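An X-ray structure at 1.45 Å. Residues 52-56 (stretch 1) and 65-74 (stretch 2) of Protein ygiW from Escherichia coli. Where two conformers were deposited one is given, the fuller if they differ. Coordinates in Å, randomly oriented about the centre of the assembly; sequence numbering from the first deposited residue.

Stretch 1, residues 52-56: DDLYV
Stretch 2 (65-74) NVDIDHKRWN

Residues 54-56 and the strand at 65-67 run antiparallel, their N-to-C directions 144° apart and their axes approaching to 4.5 Å. Register pairs L54 with D67 (CA to CA 4.7 Å), Y55 with V66 (CA to CA 5.2 Å) and V56 with N65 (CA to CA 4.6 Å). The paired residues have extended phi/psi, from -84/143 at N65 to -130/140 at V66. Y55-V66 is the hydrogen-bonded pair: Y55 N donates to V66 O (2.9 Å) and V66 N to Y55 O (2.8 Å). A further bond, I68 N to D53 O (2.9 Å), extends the ladder, although D53 has left strand geometry at phi/psi 64/1. Beyond D69 (-66/152), residues 70-73 turn with helical phi/psi; R72 N bonds D69 O at 2.9 Å, and the D69 side chain (t) accepts from K71 N through OD2 at 2.9 Å, a role suited to a short carboxylate.

L54 (t, chi2 54°), V56 (t), N65 (m) and D67 (t) share one face, partly exposed, where polar and apolar residues can mix. L54 CD1 lies 4.1 Å from N65 CB. The other face carries buried Y55 and V66, both m. Y55 CB packs on V66 CG2 at 3.9 Å, and its ring (chi2 -99°) reaches I68 (m, t), with CE2 3.9 Å from I68 CB. W73 (m, chi2 103°) turns its edge to the Y55 ring face, CZ2 3.6 Å from Y55 CZ, planes at 73°.

Tyrosine and tryptophan combine apolar surface with polar groups: water 2 bonds Y55 OH (2.7 Å), I68 O (2.7 Å) and W73 NE1 (3.0 Å). D53 (m) points toward stretch 2. Its OD2 lies 4.2 Å from like-charged D69 OD1, and water 1 bridges them, donating to D53 OD2 (2.9 Å) and weakly to D69 OD1 (2.8 Å) while accepting from H70 N (2.9 Å). Together the stretches bury 487 Å².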

ATOM      1  N   ASP A  52      -5.571  -3.108 -14.411  1.00 36.19           N
ATOM      2  CA  ASP A  52      -6.357  -1.957 -13.982  1.00 36.68           C
ATOM      3  C   ASP A  52      -6.332  -1.762 -12.466  1.00 35.01           C
ATOM      4  O   ASP A  52      -6.803  -2.580 -11.662  1.00 38.41           O
ATOM      5  CB  ASP A  52      -7.816  -2.021 -14.416  1.00 43.60           C
ATOM      6  CG  ASP A  52      -8.515  -0.659 -14.287  1.00 48.47           C
ATOM      7  OD1 ASP A  52      -9.713  -0.624 -13.913  1.00 50.47           O
ATOM      8  OD2 ASP A  52      -7.857   0.386 -14.565  1.00 51.50           O
ATOM      9  N   ASP A  53      -5.802  -0.629 -12.101  1.00 33.92           N
ATOM     10  CA  ASP A  53      -5.673  -0.272 -10.713  1.00 27.26           C
ATOM     11  C   ASP A  53      -4.757  -1.160  -9.851  1.00 21.86           C
ATOM     12  O   ASP A  53      -4.585  -0.839  -8.702  1.00 22.33           O
ATOM     13  CB  ASP A  53      -7.064  -0.143 -10.055  1.00 32.84           C
ATOM     14  CG  ASP A  53      -7.975   0.836 -10.794  1.00 35.76           C
ATOM     15  OD1 ASP A  53      -7.465   1.737 -11.486  1.00 42.69           O
ATOM     16  OD2 ASP A  53      -9.205   0.716 -10.674  1.00 44.63           O
ATOM     17  N   LEU A  54      -4.108  -2.206 -10.381  1.00 18.92           N
ATOM     18  CA  LEU A  54      -3.206  -3.044  -9.542  1.00 17.36           C
ATOM     19  C   LEU A  54      -1.742  -2.783  -9.920  1.00 16.76           C
ATOM     20  O   LEU A  54      -1.324  -2.852 -11.064  1.00 16.84           O
ATOM     21  CB  LEU A  54      -3.544  -4.509  -9.734  1.00 23.02           C
ATOM     22  CG  LEU A  54      -3.120  -5.414  -8.560  1.00 28.21           C
ATOM     23  CD1 LEU A  54      -3.672  -4.909  -7.189  1.00 25.51           C
ATOM     24  CD2 LEU A  54      -3.691  -6.815  -8.831  1.00 35.63           C
ATOM     25  N   TYR A  55      -0.962  -2.442  -8.904  1.00 14.15           N
ATOM     26  CA  TYR A  55       0.443  -2.082  -9.036  1.00 14.51           C
ATOM     27  C   TYR A  55       1.340  -2.854  -8.138  1.00 14.12           C
ATOM     28  O   TYR A  55       0.870  -3.381  -7.147  1.00 15.37           O
ATOM     29  CB  TYR A  55       0.629  -0.585  -8.730  1.00 15.23           C
ATOM     30  CG  TYR A  55      -0.187   0.389  -9.576  1.00 11.70           C
ATOM     31  CD1 TYR A  55       0.402   1.039 -10.667  1.00 12.68           C
ATOM     32  CD2 TYR A  55      -1.524   0.608  -9.291  1.00 14.89           C
ATOM     33  CE1 TYR A  55      -0.363   1.930 -11.483  1.00 15.72           C
ATOM     34  CE2 TYR A  55      -2.307   1.494 -10.088  1.00 15.84           C
ATOM     35  CZ  TYR A  55      -1.709   2.137 -11.174  1.00 17.88           C
ATOM     36  OH  TYR A  55      -2.488   2.967 -11.973  1.00 19.58           O
ATOM     37  N   VAL A  56       2.620  -2.908  -8.485  1.00 14.45           N
ATOM     38  CA  VAL A  56       3.593  -3.565  -7.594  1.00 14.47           C
ATOM     39  C   VAL A  56       4.342  -2.487  -6.794  1.00 12.76           C
ATOM     40  O   VAL A  56       4.873  -1.528  -7.362  1.00 14.56           O
ATOM     41  CB  VAL A  56       4.634  -4.373  -8.379  1.00 14.45           C
ATOM     42  CG1 VAL A  56       5.639  -5.090  -7.404  1.00 19.40           C
ATOM     43  CG2 VAL A  56       3.877  -5.520  -9.184  1.00 20.46           C
ATOM     44  N   ASN A  65       1.404  -6.320  -3.866  1.00 13.06           N
ATOM     45  CA  ASN A  65       0.527  -5.666  -4.842  1.00 12.11           C
ATOM     46  C   ASN A  65      -0.361  -4.653  -4.111  1.00 13.50           C
ATOM     47  O   ASN A  65      -0.779  -4.909  -2.987  1.00 14.85           O
ATOM     48  CB  ASN A  65      -0.368  -6.713  -5.549  1.00 14.24           C
ATOM     49  CG  ASN A  65       0.432  -7.659  -6.401  1.00 16.19           C
ATOM     50  OD1 ASN A  65       1.533  -7.326  -6.876  1.00 22.10           O
ATOM     51  ND2 ASN A  65      -0.141  -8.857  -6.643  1.00 21.61           N
ATOM     52  N   VAL A  66      -0.613  -3.522  -4.752  1.00 11.47           N
ATOM     53  CA  VAL A  66      -1.432  -2.470  -4.162  1.00 12.25           C
ATOM     54  C   VAL A  66      -2.513  -2.026  -5.170  1.00 12.30           C
ATOM     55  O   VAL A  66      -2.289  -1.972  -6.397  1.00 15.22           O
ATOM     56  CB  VAL A  66      -0.592  -1.258  -3.700  1.00 11.99           C
ATOM     57  CG1 VAL A  66       0.475  -1.742  -2.640  1.00 13.09           C
ATOM     58  CG2 VAL A  66       0.145  -0.574  -4.844  1.00 13.31           C
ATOM     59  N   ASP A  67      -3.701  -1.793  -4.653  1.00 12.66           N
ATOM     60  CA  ASP A  67      -4.828  -1.328  -5.500  1.00 13.86           C
ATOM     61  C   ASP A  67      -4.976   0.163  -5.313  1.00 14.79           C
ATOM     62  O   ASP A  67      -5.269   0.613  -4.215  1.00 15.78           O
ATOM     63  CB  ASP A  67      -6.112  -2.059  -5.086  1.00 18.23           C
ATOM     64  CG  ASP A  67      -7.389  -1.550  -5.819  1.00 30.49           C
ATOM     65  OD1 ASP A  67      -8.385  -2.312  -5.807  1.00 41.66           O
ATOM     66  OD2 ASP A  67      -7.427  -0.420  -6.371  1.00 35.93           O
ATOM     67  N   ILE A  68      -4.772   0.920  -6.389  1.00 15.49           N
ATOM     68  CA  ILE A  68      -4.838   2.396  -6.373  1.00 13.86           C
ATOM     69  C   ILE A  68      -5.858   2.848  -7.430  1.00 18.77           C
ATOM     70  O   ILE A  68      -5.600   2.695  -8.614  1.00 22.06           O
ATOM     71  CB  ILE A  68      -3.505   3.009  -6.716  1.00 15.52           C
ATOM     72  CG1 ILE A  68      -2.418   2.504  -5.738  1.00 15.93           C
ATOM     73  CG2 ILE A  68      -3.619   4.490  -6.599  1.00 19.74           C
ATOM     74  CD1 ILE A  68      -0.993   2.887  -6.101  0.70 19.83           C
ATOM     75  N   ASP A  69      -7.002   3.281  -6.947  1.00 18.19           N
ATOM     76  CA  ASP A  69      -8.070   3.787  -7.859  1.00 19.30           C
ATOM     77  C   ASP A  69      -7.562   5.049  -8.503  1.00 21.68           C
ATOM     78  O   ASP A  69      -6.764   5.823  -7.967  1.00 20.35           O
ATOM     79  CB  ASP A  69      -9.314   4.113  -7.051  1.00 21.21           C
ATOM     80  CG  ASP A  69     -10.523   4.512  -7.935  1.00 33.15           C
ATOM     81  OD1 ASP A  69     -11.234   3.593  -8.423  1.00 41.10           O
ATOM     82  OD2 ASP A  69     -10.755   5.737  -8.141  1.00 38.79           O
ATOM     83  N   HIS A  70      -8.081   5.303  -9.701  1.00 19.25           N
ATOM     84  CA  HIS A  70      -7.725   6.479 -10.456  1.00 19.56           C
ATOM     85  C   HIS A  70      -7.846   7.790  -9.576  1.00 18.70           C
ATOM     86  O   HIS A  70      -7.027   8.721  -9.682  1.00 20.63           O
ATOM     87  CB  HIS A  70      -8.737   6.817 -11.603  0.70 19.31           C
ATOM     88  CG  HIS A  70      -8.443   8.093 -12.363  0.70 23.05           C
ATOM     89  ND1 HIS A  70      -7.505   8.156 -13.369  0.70 28.94           N
ATOM     90  CD2 HIS A  70      -8.986   9.331 -12.271  0.70 21.65           C
ATOM     91  CE1 HIS A  70      -7.475   9.381 -13.859  0.70 28.88           C
ATOM     92  NE2 HIS A  70      -8.362  10.113 -13.207  0.70 26.27           N
ATOM     93  N   LYS A  71      -8.853   7.886  -8.702  1.00 19.35           N
ATOM     94  CA  LYS A  71      -9.012   9.088  -7.912  1.00 23.29           C
ATOM     95  C   LYS A  71      -7.960   9.342  -6.854  1.00 22.04           C
ATOM     96  O   LYS A  71      -7.885  10.434  -6.302  1.00 22.83           O
ATOM     97  CB  LYS A  71     -10.395   9.125  -7.241  1.00 29.74           C
ATOM     98  CG  LYS A  71     -10.637   8.063  -6.178  1.00 37.57           C
ATOM     99  CD  LYS A  71     -12.045   8.204  -5.583  1.00 43.17           C
ATOM    100  CE  LYS A  71     -12.110   7.711  -4.131  1.00 44.33           C
ATOM    101  NZ  LYS A  71     -13.346   8.232  -3.428  1.00 43.95           N
ATOM    102  N   ARG A  72      -7.095   8.362  -6.582  1.00 20.86           N
ATOM    103  CA  ARG A  72      -6.089   8.614  -5.536  1.00 22.46           C
ATOM    104  C   ARG A  72      -4.910   9.468  -5.990  1.00 22.54           C
ATOM    105  O   ARG A  72      -4.235  10.095  -5.188  1.00 21.93           O
ATOM    106  CB  ARG A  72      -5.524   7.281  -4.988  1.00 22.51           C
ATOM    107  CG  ARG A  72      -6.537   6.324  -4.545  1.00 21.99           C
ATOM    108  CD  ARG A  72      -7.419   6.946  -3.420  1.00 24.40           C
ATOM    109  NE  ARG A  72      -8.544   6.063  -3.135  1.00 30.20           N
ATOM    110  CZ  ARG A  72      -9.581   6.381  -2.370  1.00 34.25           C
ATOM    111  NH1 ARG A  72      -9.648   7.575  -1.798  1.00 34.53           N
ATOM    112  NH2 ARG A  72     -10.557   5.492  -2.177  1.00 38.56           N
ATOM    113  N   TRP A  73      -4.699   9.578  -7.301  1.00 21.06           N
ATOM    114  CA  TRP A  73      -3.524  10.305  -7.745  1.00 25.02           C
ATOM    115  C   TRP A  73      -3.556  11.806  -7.461  1.00 28.21           C
ATOM    116  O   TRP A  73      -2.536  12.401  -7.143  1.00 28.21           O
ATOM    117  CB  TRP A  73      -3.252  10.011  -9.235  1.00 24.76           C
ATOM    118  CG  TRP A  73      -3.048   8.516  -9.535  1.00 24.22           C
ATOM    119  CD1 TRP A  73      -3.949   7.679 -10.105  1.00 23.11           C
ATOM    120  CD2 TRP A  73      -1.908   7.698  -9.191  1.00 20.02           C
ATOM    121  NE1 TRP A  73      -3.463   6.415 -10.155  1.00 24.24           N
ATOM    122  CE2 TRP A  73      -2.207   6.385  -9.600  1.00 22.20           C
ATOM    123  CE3 TRP A  73      -0.665   7.950  -8.592  1.00 24.23           C
ATOM    124  CZ2 TRP A  73      -1.320   5.312  -9.431  1.00 19.28           C
ATOM    125  CZ3 TRP A  73       0.234   6.865  -8.424  1.00 19.64           C
ATOM    126  CH2 TRP A  73      -0.099   5.566  -8.836  1.00 18.71           C
ATOM    127  N   ASN A  74      -4.729  12.417  -7.585  1.00 27.53           N
ATOM    128  CA  ASN A  74      -4.854  13.842  -7.317  1.00 31.69           C
ATOM    129  C   ASN A  74      -3.852  14.782  -7.982  1.00 33.47           C
ATOM    130  O   ASN A  74      -3.303  15.666  -7.328  1.00 35.06           O
ATOM    131  CB  ASN A  74      -4.825  14.086  -5.801  1.00 33.68           C
ATOM    132  CG  ASN A  74      -6.043  13.511  -5.102  1.00 36.75           C
ATOM    133  OD1 ASN A  74      -7.132  13.519  -5.654  1.00 39.15           O
ATOM    134  ND2 ASN A  74      -5.868  13.030  -3.884  1.00 37.94           N
TER
HETATM  135  O   HOH W   1      -9.939   3.499 -10.953  0.70 37.05           O
HETATM  136  O   HOH W   2      -4.799   3.863 -10.927  1.00 26.06           O